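Local coordinates for nicotinate phosphoribosyltransferase (Porphyromonas gingivalis, PDB 2IM5), which probably joins nicotinate to the phosphoribosyl group of 5-phosphoribosyl 1-diphosphate at the expense of ATP, yielding nicotinate ribonucleotide for NAD biosynthesis, at residues 168-173 with 194-199; 178-183 with 203-208; 223-228 with 364-369; 231-236 with 259-264. All coordinates share one frame; numbering follows the deposited sequence.

Contact 1 of 4, residues 168-173 with 194-199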
loop_
_atom_site.group_PDB
_atom_site.type_symbol
_atom_site.label_atom_id
_atom_site.label_comp_id
_atom_site.label_asym_id
_atom_site.label_seq_id
_atom_site.Cartn_x
_atom_site.Cartn_y
_atom_site.Cartn_z
ATOM N N ARG A 168 -8.046 0.560 -0.064
ATOM C CA ARG A 168 -8.159 1.647 0.897
ATOM C C ARG A 168 -9.163 2.752 0.584
ATOM O O ARG A 168 -9.751 3.322 1.501
ATOM C CB ARG A 168 -6.786 2.252 1.155
ATOM C CG ARG A 168 -5.947 1.400 2.089
ATOM C CD ARG A 168 -4.521 1.921 2.175
ATOM N NE ARG A 168 -3.881 1.851 0.868
ATOM C CZ ARG A 168 -2.680 2.338 0.599
ATOM N NH1 ARG A 168 -1.978 2.936 1.553
ATOM N NH2 ARG A 168 -2.180 2.226 -0.626
ATOM N N ARG A 169 -9.373 3.051 -0.695
ATOM C CA ARG A 169 -10.321 4.101 -1.064
ATOM C C ARG A 169 -11.515 3.620 -1.877
ATOM O O ARG A 169 -12.181 4.419 -2.533
ATOM C CB ARG A 169 -9.600 5.210 -1.824
ATOM C CG ARG A 169 -8.649 5.982 -0.939
ATOM C CD ARG A 169 -7.958 7.098 -1.680
ATOM N NE ARG A 169 -7.012 7.768 -0.800
ATOM C CZ ARG A 169 -6.278 8.814 -1.161
ATOM N NH1 ARG A 169 -6.388 9.307 -2.389
ATOM N NH2 ARG A 169 -5.435 9.363 -0.296
ATOM N N ARG A 170 -11.783 2.319 -1.833
ATOM C CA ARG A 170 -12.907 1.756 -2.568
ATOM C C ARG A 170 -14.221 2.392 -2.095
ATOM O O ARG A 170 -14.318 2.854 -0.956
ATOM C CB ARG A 170 -12.964 0.247 -2.347
ATOM C CG ARG A 170 -13.291 -0.165 -0.915
ATOM C CD ARG A 170 -13.125 -1.669 -0.724
ATOM N NE ARG A 170 -13.470 -2.107 0.627
ATOM C CZ ARG A 170 -13.175 -3.309 1.113
ATOM N NH1 ARG A 170 -12.530 -4.192 0.356
ATOM N NH2 ARG A 170 -13.513 -3.626 2.356
ATOM N N PHE A 171 -15.224 2.420 -2.971
ATOM C CA PHE A 171 -16.523 2.974 -2.609
ATOM C C PHE A 171 -17.116 2.063 -1.538
ATOM O O PHE A 171 -17.696 2.526 -0.560
ATOM C CB PHE A 171 -17.455 3.014 -3.827
ATOM C CG PHE A 171 -18.796 3.647 -3.544
ATOM C CD1 PHE A 171 -18.966 5.028 -3.629
ATOM C CD2 PHE A 171 -19.883 2.863 -3.177
ATOM C CE1 PHE A 171 -20.204 5.615 -3.352
ATOM C CE2 PHE A 171 -21.123 3.439 -2.896
ATOM C CZ PHE A 171 -21.282 4.816 -2.986
ATOM N N SER A 172 -16.961 0.760 -1.737
ATOM C CA SER A 172 -17.455 -0.245 -0.799
ATOM C C SER A 172 -16.854 -1.600 -1.164
ATOM O O SER A 172 -16.302 -1.770 -2.255
ATOM C CB SER A 172 -18.979 -0.355 -0.875
ATOM O OG SER A 172 -19.384 -0.793 -2.160
ATOM N N LEU A 173 -16.978 -2.562 -0.253
ATOM C CA LEU A 173 -16.467 -3.910 -0.486
ATOM C C LEU A 173 -17.212 -4.476 -1.696
ATOM O O LEU A 173 -16.626 -5.107 -2.582
ATOM C CB LEU A 173 -16.752 -4.798 0.734
ATOM C CG LEU A 173 -15.943 -6.082 0.997
ATOM C CD1 LEU A 173 -16.864 -7.110 1.651
ATOM C CD2 LEU A 173 -15.358 -6.658 -0.276
ATOM N N THR A 194 -4.599 -9.093 -7.618
ATOM C CA THR A 194 -5.111 -8.032 -6.763
ATOM C C THR A 194 -4.377 -7.985 -5.429
ATOM O O THR A 194 -3.852 -8.996 -4.949
ATOM C CB THR A 194 -6.609 -8.218 -6.473
ATOM O OG1 THR A 194 -7.063 -7.173 -5.598
ATOM C CG2 THR A 194 -6.851 -9.561 -5.811
ATOM N N SER A 195 -4.351 -6.798 -4.840
ATOM C CA SER A 195 -3.695 -6.595 -3.569
ATOM C C SER A 195 -4.589 -7.090 -2.437
ATOM O O SER A 195 -4.098 -7.467 -1.369
ATOM C CB SER A 195 -3.374 -5.111 -3.394
ATOM O OG SER A 195 -2.685 -4.888 -2.183
ATOM N N ASN A 196 -5.901 -7.093 -2.682
ATOM C CA ASN A 196 -6.875 -7.544 -1.689
ATOM C C ASN A 196 -6.813 -9.065 -1.576
ATOM O O ASN A 196 -7.310 -9.785 -2.452
ATOM C CB ASN A 196 -8.281 -7.111 -2.101
ATOM C CG ASN A 196 -9.300 -7.350 -1.014
ATOM O OD1 ASN A 196 -9.384 -8.445 -0.449
ATOM N ND2 ASN A 196 -10.090 -6.324 -0.711
ATOM N N VAL A 197 -6.214 -9.557 -0.497
ATOM C CA VAL A 197 -6.053 -11.001 -0.303
ATOM C C VAL A 197 -7.375 -11.766 -0.280
ATOM O O VAL A 197 -7.475 -12.860 -0.845
ATOM C CB VAL A 197 -5.256 -11.294 0.986
ATOM C CG1 VAL A 197 -4.949 -12.787 1.092
ATOM C CG2 VAL A 197 -3.967 -10.478 0.979
ATOM N N HIS A 198 -8.385 -11.185 0.366
ATOM C CA HIS A 198 -9.705 -11.796 0.442
ATOM C C HIS A 198 -10.340 -11.996 -0.941
ATOM O O HIS A 198 -10.854 -13.079 -1.255
ATOM C CB HIS A 198 -10.640 -10.939 1.296
ATOM C CG HIS A 198 -12.090 -11.255 1.101
ATOM N ND1 HIS A 198 -12.621 -12.506 1.338
ATOM C CD2 HIS A 198 -13.121 -10.481 0.683
ATOM C CE1 HIS A 198 -13.917 -12.488 1.079
ATOM N NE2 HIS A 198 -14.245 -11.271 0.679
ATOM N N LEU A 199 -10.313 -10.951 -1.762
ATOM C CA LEU A 199 -10.897 -11.045 -3.087
ATOM C C LEU A 199 -10.067 -11.918 -4.029
ATOM O O LEU A 199 -10.590 -12.459 -5.001
ATOM C CB LEU A 199 -11.101 -9.644 -3.666
ATOM C CG LEU A 199 -12.167 -8.844 -2.899
ATOM C CD1 LEU A 199 -12.354 -7.472 -3.529
ATOM C CD2 LEU A 199 -13.494 -9.623 -2.899
#

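Contact 2 of 4, residues 178-183 with 203-208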
loop_
_atom_site.group_PDB
_atom_site.type_symbol
_atom_site.label_atom_id
_atom_site.label_comp_id
_atom_site.label_asym_id
_atom_site.label_seq_id
_atom_site.Cartn_x
_atom_site.Cartn_y
_atom_site.Cartn_z
ATOM N N ARG A 178 -17.366 -6.681 -7.096
ATOM C CA ARG A 178 -17.936 -6.783 -8.438
ATOM C C ARG A 178 -16.957 -6.324 -9.516
ATOM O O ARG A 178 -16.857 -6.945 -10.569
ATOM C CB ARG A 178 -19.236 -5.973 -8.525
ATOM C CG ARG A 178 -19.927 -6.041 -9.884
ATOM C CD ARG A 178 -20.081 -7.484 -10.360
ATOM N NE ARG A 178 -20.615 -7.557 -11.718
ATOM C CZ ARG A 178 -20.620 -8.660 -12.464
ATOM N NH1 ARG A 178 -20.116 -9.794 -11.987
ATOM N NH2 ARG A 178 -21.131 -8.630 -13.688
ATOM N N VAL A 179 -16.238 -5.239 -9.252
ATOM C CA VAL A 179 -15.264 -4.718 -10.207
ATOM C C VAL A 179 -14.180 -5.760 -10.482
ATOM O O VAL A 179 -13.757 -5.938 -11.628
ATOM C CB VAL A 179 -14.601 -3.415 -9.685
ATOM C CG1 VAL A 179 -13.361 -3.078 -10.515
ATOM C CG2 VAL A 179 -15.601 -2.257 -9.764
ATOM N N THR A 180 -13.738 -6.441 -9.427
ATOM C CA THR A 180 -12.720 -7.476 -9.557
ATOM C C THR A 180 -13.266 -8.617 -10.408
ATOM O O THR A 180 -12.568 -9.160 -11.259
ATOM C CB THR A 180 -12.320 -8.036 -8.177
ATOM O OG1 THR A 180 -11.770 -6.978 -7.387
ATOM C CG2 THR A 180 -11.292 -9.153 -8.323
ATOM N N ASP A 181 -14.524 -8.971 -10.166
ATOM C CA ASP A 181 -15.176 -10.045 -10.909
ATOM C C ASP A 181 -15.245 -9.713 -12.398
ATOM O O ASP A 181 -14.949 -10.554 -13.248
ATOM C CB ASP A 181 -16.590 -10.268 -10.381
ATOM C CG ASP A 181 -17.154 -11.610 -10.788
ATOM O OD1 ASP A 181 -16.824 -12.084 -11.897
ATOM O OD2 ASP A 181 -17.933 -12.189 -10.001
ATOM N N ILE A 182 -15.631 -8.482 -12.707
ATOM C CA ILE A 182 -15.738 -8.042 -14.090
ATOM C C ILE A 182 -14.380 -8.005 -14.783
ATOM O O ILE A 182 -14.234 -8.469 -15.918
ATOM C CB ILE A 182 -16.378 -6.642 -14.170
ATOM C CG1 ILE A 182 -17.801 -6.696 -13.608
ATOM C CG2 ILE A 182 -16.382 -6.150 -15.608
ATOM C CD1 ILE A 182 -18.454 -5.337 -13.450
ATOM N N LEU A 183 -13.383 -7.447 -14.107
ATOM C CA LEU A 183 -12.050 -7.361 -14.696
ATOM C C LEU A 183 -11.498 -8.751 -14.991
ATOM O O LEU A 183 -10.900 -8.979 -16.037
ATOM C CB LEU A 183 -11.105 -6.593 -13.767
ATOM C CG LEU A 183 -11.358 -5.084 -13.746
ATOM C CD1 LEU A 183 -10.499 -4.399 -12.687
ATOM C CD2 LEU A 183 -11.042 -4.519 -15.127
ATOM N N HIS A 203 -12.033 -14.840 -5.809
ATOM C CA HIS A 203 -12.075 -14.904 -7.262
ATOM C C HIS A 203 -10.968 -15.716 -7.924
ATOM O O HIS A 203 -10.832 -15.696 -9.148
ATOM C CB HIS A 203 -12.088 -13.486 -7.831
ATOM C CG HIS A 203 -13.298 -12.698 -7.441
ATOM N ND1 HIS A 203 -14.568 -13.027 -7.861
ATOM C CD2 HIS A 203 -13.435 -11.612 -6.642
ATOM C CE1 HIS A 203 -15.437 -12.179 -7.338
ATOM N NE2 HIS A 203 -14.775 -11.310 -6.594
ATOM N N GLY A 204 -10.184 -16.424 -7.119
ATOM C CA GLY A 204 -9.119 -17.257 -7.654
ATOM C C GLY A 204 -8.066 -16.501 -8.439
ATOM O O GLY A 204 -7.657 -16.927 -9.516
ATOM N N LEU A 205 -7.624 -15.373 -7.901
ATOM C CA LEU A 205 -6.612 -14.560 -8.552
ATOM C C LEU A 205 -5.327 -14.587 -7.732
ATOM O O LEU A 205 -5.335 -14.976 -6.567
ATOM C CB LEU A 205 -7.099 -13.112 -8.664
ATOM C CG LEU A 205 -8.376 -12.845 -9.468
ATOM C CD1 LEU A 205 -8.783 -11.384 -9.284
ATOM C CD2 LEU A 205 -8.142 -13.161 -10.949
ATOM N N ARG A 206 -4.225 -14.174 -8.348
ATOM C CA ARG A 206 -2.946 -14.097 -7.656
ATOM C C ARG A 206 -2.991 -12.851 -6.769
ATOM O O ARG A 206 -3.699 -11.889 -7.085
ATOM C CB ARG A 206 -1.795 -13.916 -8.651
ATOM C CG ARG A 206 -1.435 -15.133 -9.486
ATOM C CD ARG A 206 -0.184 -14.845 -10.318
ATOM N NE ARG A 206 -0.452 -13.912 -11.411
ATOM C CZ ARG A 206 -0.896 -14.272 -12.613
ATOM N NH1 ARG A 206 -1.115 -15.548 -12.891
ATOM N NH2 ARG A 206 -1.137 -13.354 -13.537
ATOM N N VAL A 207 -2.257 -12.866 -5.658
ATOM C CA VAL A 207 -2.206 -11.684 -4.812
ATOM C C VAL A 207 -1.065 -10.874 -5.405
ATOM O O VAL A 207 -0.131 -11.442 -5.965
ATOM C CB VAL A 207 -1.899 -12.010 -3.335
ATOM C CG1 VAL A 207 -3.073 -12.750 -2.717
ATOM C CG2 VAL A 207 -0.625 -12.834 -3.228
ATOM N N SER A 208 -1.131 -9.557 -5.290
ATOM C CA SER A 208 -0.098 -8.704 -5.854
ATOM C C SER A 208 0.199 -7.516 -4.949
ATOM O O SER A 208 -0.714 -6.904 -4.395
ATOM C CB SER A 208 -0.556 -8.218 -7.234
ATOM O OG SER A 208 0.317 -7.253 -7.778
#

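Contact 3 of 4, residues 223-228 with 364-369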
loop_
_atom_site.group_PDB
_atom_site.type_symbol
_atom_site.label_atom_id
_atom_site.label_comp_id
_atom_site.label_asym_id
_atom_site.label_seq_id
_atom_site.Cartn_x
_atom_site.Cartn_y
_atom_site.Cartn_z
ATOM N N TYR A 223 17.462 3.526 12.159
ATOM C CA TYR A 223 18.857 3.498 11.715
ATOM C C TYR A 223 19.414 4.782 11.107
ATOM O O TYR A 223 20.605 4.869 10.840
ATOM C CB TYR A 223 19.045 2.363 10.715
ATOM C CG TYR A 223 18.734 1.013 11.289
ATOM C CD1 TYR A 223 19.566 0.432 12.243
ATOM C CD2 TYR A 223 17.589 0.322 10.905
ATOM C CE1 TYR A 223 19.261 -0.805 12.805
ATOM C CE2 TYR A 223 17.275 -0.916 11.459
ATOM C CZ TYR A 223 18.113 -1.470 12.408
ATOM O OH TYR A 223 17.803 -2.684 12.971
ATOM N N GLY A 224 18.567 5.778 10.888
ATOM C CA GLY A 224 19.048 7.010 10.297
ATOM C C GLY A 224 18.788 7.026 8.804
ATOM O O GLY A 224 18.581 5.969 8.188
ATOM N N TYR A 225 18.825 8.220 8.218
ATOM C CA TYR A 225 18.557 8.393 6.794
ATOM C C TYR A 225 19.615 7.880 5.818
ATOM O O TYR A 225 19.278 7.357 4.759
ATOM C CB TYR A 225 18.263 9.869 6.522
ATOM C CG TYR A 225 17.105 10.359 7.353
ATOM C CD1 TYR A 225 15.809 9.901 7.111
ATOM C CD2 TYR A 225 17.310 11.222 8.430
ATOM C CE1 TYR A 225 14.750 10.284 7.913
ATOM C CE2 TYR A 225 16.256 11.614 9.248
ATOM C CZ TYR A 225 14.979 11.143 8.982
ATOM O OH TYR A 225 13.924 11.518 9.776
ATOM N N LYS A 226 20.889 8.018 6.157
ATOM C CA LYS A 226 21.927 7.556 5.247
ATOM C C LYS A 226 21.822 6.072 4.896
ATOM O O LYS A 226 21.944 5.702 3.735
ATOM C CB LYS A 226 23.313 7.877 5.812
ATOM C CG LYS A 226 23.661 9.363 5.737
ATOM C CD LYS A 226 25.043 9.662 6.308
ATOM C CE LYS A 226 25.408 11.124 6.081
ATOM N NZ LYS A 226 26.733 11.473 6.634
ATOM N N MET A 227 21.575 5.224 5.887
ATOM C CA MET A 227 21.474 3.790 5.638
ATOM C C MET A 227 20.063 3.208 5.526
ATOM O O MET A 227 19.911 2.005 5.312
ATOM C CB MET A 227 22.239 3.027 6.719
ATOM C CG MET A 227 23.761 3.088 6.566
ATOM S SD MET A 227 24.383 2.400 4.979
ATOM C CE MET A 227 25.241 3.856 4.310
ATOM N N ALA A 228 19.042 4.051 5.648
ATOM C CA ALA A 228 17.649 3.583 5.590
ATOM C C ALA A 228 17.339 2.623 4.442
ATOM O O ALA A 228 16.962 1.466 4.683
ATOM C CB ALA A 228 16.696 4.771 5.537
ATOM N N TYR A 364 10.304 10.070 15.146
ATOM C CA TYR A 364 9.357 10.446 14.101
ATOM C C TYR A 364 9.765 9.888 12.750
ATOM O O TYR A 364 10.953 9.798 12.447
ATOM C CB TYR A 364 9.249 11.964 13.983
ATOM C CG TYR A 364 8.519 12.603 15.130
ATOM C CD1 TYR A 364 7.237 12.177 15.480
ATOM C CD2 TYR A 364 9.103 13.633 15.871
ATOM C CE1 TYR A 364 6.546 12.754 16.542
ATOM C CE2 TYR A 364 8.419 14.225 16.940
ATOM C CZ TYR A 364 7.142 13.777 17.269
ATOM O OH TYR A 364 6.463 14.344 18.328
ATOM N N CYS A 365 8.765 9.521 11.951
ATOM C CA CYS A 365 8.993 8.991 10.613
ATOM C C CYS A 365 8.609 10.055 9.595
ATOM O O CYS A 365 7.659 10.807 9.802
ATOM C CB CYS A 365 8.136 7.742 10.364
ATOM S SG CYS A 365 8.464 6.335 11.461
ATOM N N VAL A 366 9.347 10.128 8.496
ATOM C CA VAL A 366 9.032 11.095 7.464
ATOM C C VAL A 366 9.099 10.429 6.101
ATOM O O VAL A 366 9.634 9.330 5.956
ATOM C CB VAL A 366 10.005 12.303 7.478
ATOM C CG1 VAL A 366 10.007 12.960 8.843
ATOM C CG2 VAL A 366 11.398 11.861 7.107
ATOM N N LYS A 367 8.534 11.104 5.110
ATOM C CA LYS A 367 8.529 10.626 3.734
ATOM C C LYS A 367 8.690 11.859 2.862
ATOM O O LYS A 367 8.004 12.855 3.074
ATOM C CB LYS A 367 7.209 9.929 3.408
ATOM C CG LYS A 367 7.114 9.499 1.956
ATOM C CD LYS A 367 5.751 8.935 1.640
ATOM C CE LYS A 367 5.554 8.830 0.137
ATOM N NZ LYS A 367 4.160 8.413 -0.188
ATOM N N LEU A 368 9.590 11.797 1.888
ATOM C CA LEU A 368 9.834 12.944 1.027
ATOM C C LEU A 368 9.176 12.913 -0.356
ATOM O O LEU A 368 8.708 13.946 -0.839
ATOM C CB LEU A 368 11.339 13.149 0.882
ATOM C CG LEU A 368 12.120 13.301 2.198
ATOM C CD1 LEU A 368 13.590 13.561 1.887
ATOM C CD2 LEU A 368 11.543 14.444 3.025
ATOM N N SER A 369 9.137 11.745 -0.990
ATOM C CA SER A 369 8.551 11.596 -2.332
ATOM C C SER A 369 9.353 12.339 -3.403
ATOM O O SER A 369 10.265 13.101 -3.089
ATOM C CB SER A 369 7.103 12.103 -2.366
ATOM O OG SER A 369 7.039 13.440 -2.843
HETATM O O HOH W 1 12.598 9.290 10.399
#

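Contact 4 of 4, residues 231-236 with 259-264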
loop_
_atom_site.group_PDB
_atom_site.type_symbol
_atom_site.label_atom_id
_atom_site.label_comp_id
_atom_site.label_asym_id
_atom_site.label_seq_id
_atom_site.Cartn_x
_atom_site.Cartn_y
_atom_site.Cartn_z
ATOM N N VAL A 231 19.656 -0.774 4.556
ATOM C CA VAL A 231 19.292 -1.734 5.598
ATOM C C VAL A 231 17.871 -2.279 5.408
ATOM O O VAL A 231 17.595 -3.440 5.729
ATOM C CB VAL A 231 19.415 -1.108 6.992
ATOM C CG1 VAL A 231 19.160 -2.165 8.062
ATOM C CG2 VAL A 231 20.806 -0.526 7.168
ATOM N N ALA A 232 16.969 -1.447 4.894
ATOM C CA ALA A 232 15.604 -1.899 4.650
ATOM C C ALA A 232 15.623 -3.040 3.617
ATOM O O ALA A 232 14.943 -4.050 3.786
ATOM C CB ALA A 232 14.743 -0.743 4.145
ATOM N N MET A 233 16.411 -2.877 2.556
ATOM C CA MET A 233 16.509 -3.911 1.527
ATOM C C MET A 233 17.188 -5.181 2.078
ATOM O O MET A 233 16.737 -6.291 1.804
ATOM C CB MET A 233 17.282 -3.395 0.297
ATOM C CG MET A 233 16.507 -2.398 -0.582
ATOM S SD MET A 233 17.386 -1.927 -2.112
ATOM C CE MET A 233 16.378 -2.540 -3.244
ATOM N N GLU A 234 18.266 -5.015 2.845
ATOM C CA GLU A 234 18.963 -6.165 3.419
ATOM C C GLU A 234 18.039 -6.941 4.355
ATOM O O GLU A 234 18.044 -8.173 4.352
ATOM C CB GLU A 234 20.215 -5.724 4.187
ATOM C CG GLU A 234 21.380 -5.324 3.296
ATOM C CD GLU A 234 22.081 -6.531 2.680
ATOM O OE1 GLU A 234 22.894 -7.170 3.382
ATOM O OE2 GLU A 234 21.813 -6.849 1.504
ATOM N N ASP A 235 17.247 -6.223 5.151
ATOM C CA ASP A 235 16.325 -6.883 6.065
ATOM C C ASP A 235 15.207 -7.583 5.300
ATOM O O ASP A 235 14.768 -8.665 5.686
ATOM C CB ASP A 235 15.743 -5.875 7.070
ATOM C CG ASP A 235 16.770 -5.435 8.111
ATOM O OD1 ASP A 235 17.848 -6.064 8.182
ATOM O OD2 ASP A 235 16.508 -4.474 8.867
ATOM N N TRP A 236 14.750 -6.974 4.207
ATOM C CA TRP A 236 13.690 -7.582 3.410
ATOM C C TRP A 236 14.192 -8.901 2.812
ATOM O O TRP A 236 13.455 -9.894 2.732
ATOM C CB TRP A 236 13.252 -6.625 2.299
ATOM C CG TRP A 236 11.993 -7.044 1.597
ATOM C CD1 TRP A 236 11.896 -7.615 0.366
ATOM C CD2 TRP A 236 10.649 -6.901 2.080
ATOM N NE1 TRP A 236 10.575 -7.837 0.044
ATOM C CE2 TRP A 236 9.788 -7.406 1.078
ATOM C CE3 TRP A 236 10.088 -6.394 3.261
ATOM C CZ2 TRP A 236 8.399 -7.419 1.219
ATOM C CZ3 TRP A 236 8.702 -6.405 3.401
ATOM C CH2 TRP A 236 7.873 -6.912 2.386
ATOM N N ARG A 259 21.503 7.114 -6.077
ATOM C CA ARG A 259 22.884 7.413 -5.732
ATOM C C ARG A 259 23.480 6.345 -4.817
ATOM O O ARG A 259 24.670 6.040 -4.911
ATOM C CB ARG A 259 22.976 8.783 -5.044
ATOM C CG ARG A 259 24.398 9.250 -4.772
ATOM C CD ARG A 259 24.414 10.570 -4.004
ATOM N NE ARG A 259 23.587 11.589 -4.649
ATOM C CZ ARG A 259 22.492 12.119 -4.109
ATOM N NH1 ARG A 259 22.091 11.733 -2.906
ATOM N NH2 ARG A 259 21.792 13.023 -4.781
ATOM N N ASN A 260 22.658 5.764 -3.945
ATOM C CA ASN A 260 23.145 4.751 -3.005
ATOM C C ASN A 260 22.748 3.303 -3.345
ATOM O O ASN A 260 22.976 2.382 -2.554
ATOM C CB ASN A 260 22.668 5.089 -1.587
ATOM C CG ASN A 260 23.069 6.497 -1.154
ATOM O OD1 ASN A 260 22.260 7.432 -1.196
ATOM N ND2 ASN A 260 24.329 6.657 -0.753
ATOM N N PHE A 261 22.164 3.106 -4.523
ATOM C CA PHE A 261 21.730 1.780 -4.964
ATOM C C PHE A 261 22.963 0.925 -5.257
ATOM O O PHE A 261 23.724 1.218 -6.171
ATOM C CB PHE A 261 20.862 1.935 -6.218
ATOM C CG PHE A 261 19.999 0.745 -6.527
ATOM C CD1 PHE A 261 19.615 -0.139 -5.531
ATOM C CD2 PHE A 261 19.501 0.560 -7.816
ATOM C CE1 PHE A 261 18.746 -1.189 -5.806
ATOM C CE2 PHE A 261 18.631 -0.486 -8.100
ATOM C CZ PHE A 261 18.250 -1.361 -7.094
ATOM N N SER A 262 23.161 -0.130 -4.478
ATOM C CA SER A 262 24.329 -0.984 -4.666
ATOM C C SER A 262 24.148 -1.971 -5.810
ATOM O O SER A 262 23.032 -2.363 -6.138
ATOM C CB SER A 262 24.639 -1.759 -3.383
ATOM O OG SER A 262 23.719 -2.828 -3.207
ATOM N N LYS A 263 25.258 -2.373 -6.413
ATOM C CA LYS A 263 25.227 -3.324 -7.516
ATOM C C LYS A 263 24.543 -4.624 -7.094
ATOM O O LYS A 263 23.767 -5.200 -7.852
ATOM C CB LYS A 263 26.651 -3.625 -7.990
ATOM C CG LYS A 263 26.709 -4.492 -9.234
ATOM C CD LYS A 263 28.136 -4.665 -9.726
ATOM C CE LYS A 263 28.191 -5.599 -10.933
ATOM N NZ LYS A 263 27.451 -5.061 -12.111
ATOM N N LYS A 264 24.844 -5.081 -5.882
ATOM C CA LYS A 264 24.259 -6.309 -5.353
ATOM C C LYS A 264 22.730 -6.262 -5.340
ATOM O O LYS A 264 22.060 -7.188 -5.810
ATOM C CB LYS A 264 24.775 -6.557 -3.939
ATOM C CG LYS A 264 24.235 -7.809 -3.295
ATOM C CD LYS A 264 24.869 -8.044 -1.920
ATOM C CE LYS A 264 24.566 -6.914 -0.953
ATOM N NZ LYS A 264 25.259 -7.125 0.356
#

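Contact 1 of 4, residues 168-173 with 194-199
The closest CA atoms, those of L173 and L199, are 9.4 Å apart, so segments 168-173 and 194-199 meet through side chains. Segment 168-173 follows strand 162-164 of the α/β-barrel region, and 194-199 starts at the end of strand 191-194; each runs into the next helix. R170 and N196 cross at about a right angle, with the guanidinium and amide planes only 24° apart. R170 NH1 and N196 ND2 lie 3.4 Å from each other, the amide nitrogen at the guanidinium edge. Both are donors; the D9 carboxylate bridges the two side chains, which probably accounts for their nearness, taking R170 NH2 on one oxygen and N196 ND2 on the other, while R170 NH1 pairs with E176. L173 CA sits 3.6 Å above the guanidinium plane, over its centre. The other end of the amide serves the helix N terminus: N196 OD1 N-caps helix 197-203, accepting from L199 N at 3.0 Å with the donor 50° out of the carbonyl plane. Just before it, T194 OG1 accepts from N196 N at 3.1 Å in an ST turn. A thin apolar contact, L173 CD2 to L199 CD2 at 4.4 Å, borders this polar cluster. Two donor nitrogens that cannot bond to each other are thus held close by a third group, D9, and the buried arginine has carboxylates that would be expected to balance its charge.

Contact 2 of 4, residues 178-183 with 203-208
One face of the H203 imidazole is turned to the helical backbone at D181, whose N lies 4.3 Å above the ring plane and offset toward the rim. The D181 carboxylate is tilted 58° to the ring and brings OD2 within 3.6 Å of H203 CE1, a contact with a ring carbon. The same OD2 also lies in plane at the edge of the R178 guanidinium, in a long salt bridge to NH1; I182 CG1 packs on a face of that guanidinium. These groups belong to β-α-β units of the barrel: helix 173-186 leads into strand 191-194, and helix 197-203 leads on to 206-207. G204 ends the latter helix in a Schellman motif, its positive phi turning the chain out of the helix. H203 meets D181 at about a right angle and has its polar partner, D177, on helix 173-186, bonded through NE2, while R178 also pairs with E145. T180 is split by its chi1 of -61°: OG1 lies beside the backbone N and bonds back to E176 O, leaving the methyl to face across the contact. That methyl, CG2, is 3.7 Å from H203 CD2 and presses against L205 CD1 at a tight 3.5 Å.

Contact 3 of 4, residues 223-228 with 364-369
Y225 and V366 meet at about a right angle, the phenol extending across the valine so that its outer end comes against one methyl. The pair joins two loops of the nicotinate phosphoribosyltransferase fold: the turn between helices 213-223 and 228-240, and the chain leaving edge strand 363-364 of the antiparallel sheet. V366 CG2 approaches the ring obliquely, 3.8 Å from Y225 CE1 and 3.7 Å from Y225 OH, and thus touches both the hydrocarbon and the polar part of the phenol. The valine's chi1 of -56° sets this methyl between its backbone N and carbonyl carbon. The hydroxyl lies too far from the strand for a direct bond, with Y225 OH 4.3 Å from Y364 O. A water fills the gap, donating one hydrogen to each oxygen. Since Y225 OH accepts from this water, its own hydrogen is probably directed to E381, its other partner, on helix 379-389. A385 and L389 of that helix also touch the Y225 side chain, and Y252 meets the ring edge-to-face. Further along, K367 packs on H213, predicted to be autophosphorylated but unmodified here, which places the strand exit close to that position. The bridge itself is symmetric in length: the water oxygen is 2.7 Å from Y225 OH and 2.7 Å from Y364 O.

Contact 4 of 4, residues 231-236 with 259-264
A Met-aromatic contact links helix 228-240 of the α/β-barrel region to the short link between helices 254-260 and 263-268, which lie beyond strand 246-248. M233 and F261 cross at about a right angle. The thioether reaches the ring by its end: M233 CE is 3.7 Å from F261 CE1, and M233 SD is 4.0 Å from the same carbon. The sulfur lies 5.3 Å from the F261 ring centroid and 74° off the normal, so the approach is oblique. The bend at the methionine's chi3 (116°) turns the terminal CE toward F261 CE1. F257 and A266 also touch F261, whose carbonyl oxygen accepts from R289. Nearer the surface, E234 and K264 also meet at about a right angle, E234 OE2 standing 3.6 Å from K264 NZ in a long salt bridge. Each charge has a second partner: E234 OE2 is hydrogen-bonded to H265 NE2, and K264 NZ makes a weak bond to Y230 OH. S262 N-caps helix 263-268, its OG accepting from H265 N. An apolar pair inside and a loose ion pair outside thus join the helices that precede and follow strand 246-248, neighbouring helices packed side by side outside the parallel strands, as in α/β barrels.

In the fold
Following the chain from the N terminus, contacts 1 and 2 cross: 168-173 and 178-183 both precede 194-199 and 203-208, so their short loops, with 20 and 19 residues between segments, overlap along the chain. They touch where T194 meets R206 and S208, and together tie helices 173-186 and 197-203 to the end of the parallel sheet formed by strands 191-194 and 206-207. Both close before contact 3 opens at 223-228, on the opposite side of the chain's centre. Contact 3 closes a loop of 135 residues, bringing the antiparallel sheet's edge strand back to the turn between helices 213-223 and 228-240. Within it contact 4 closes 22 residues, Y223 packing on V231 between the two.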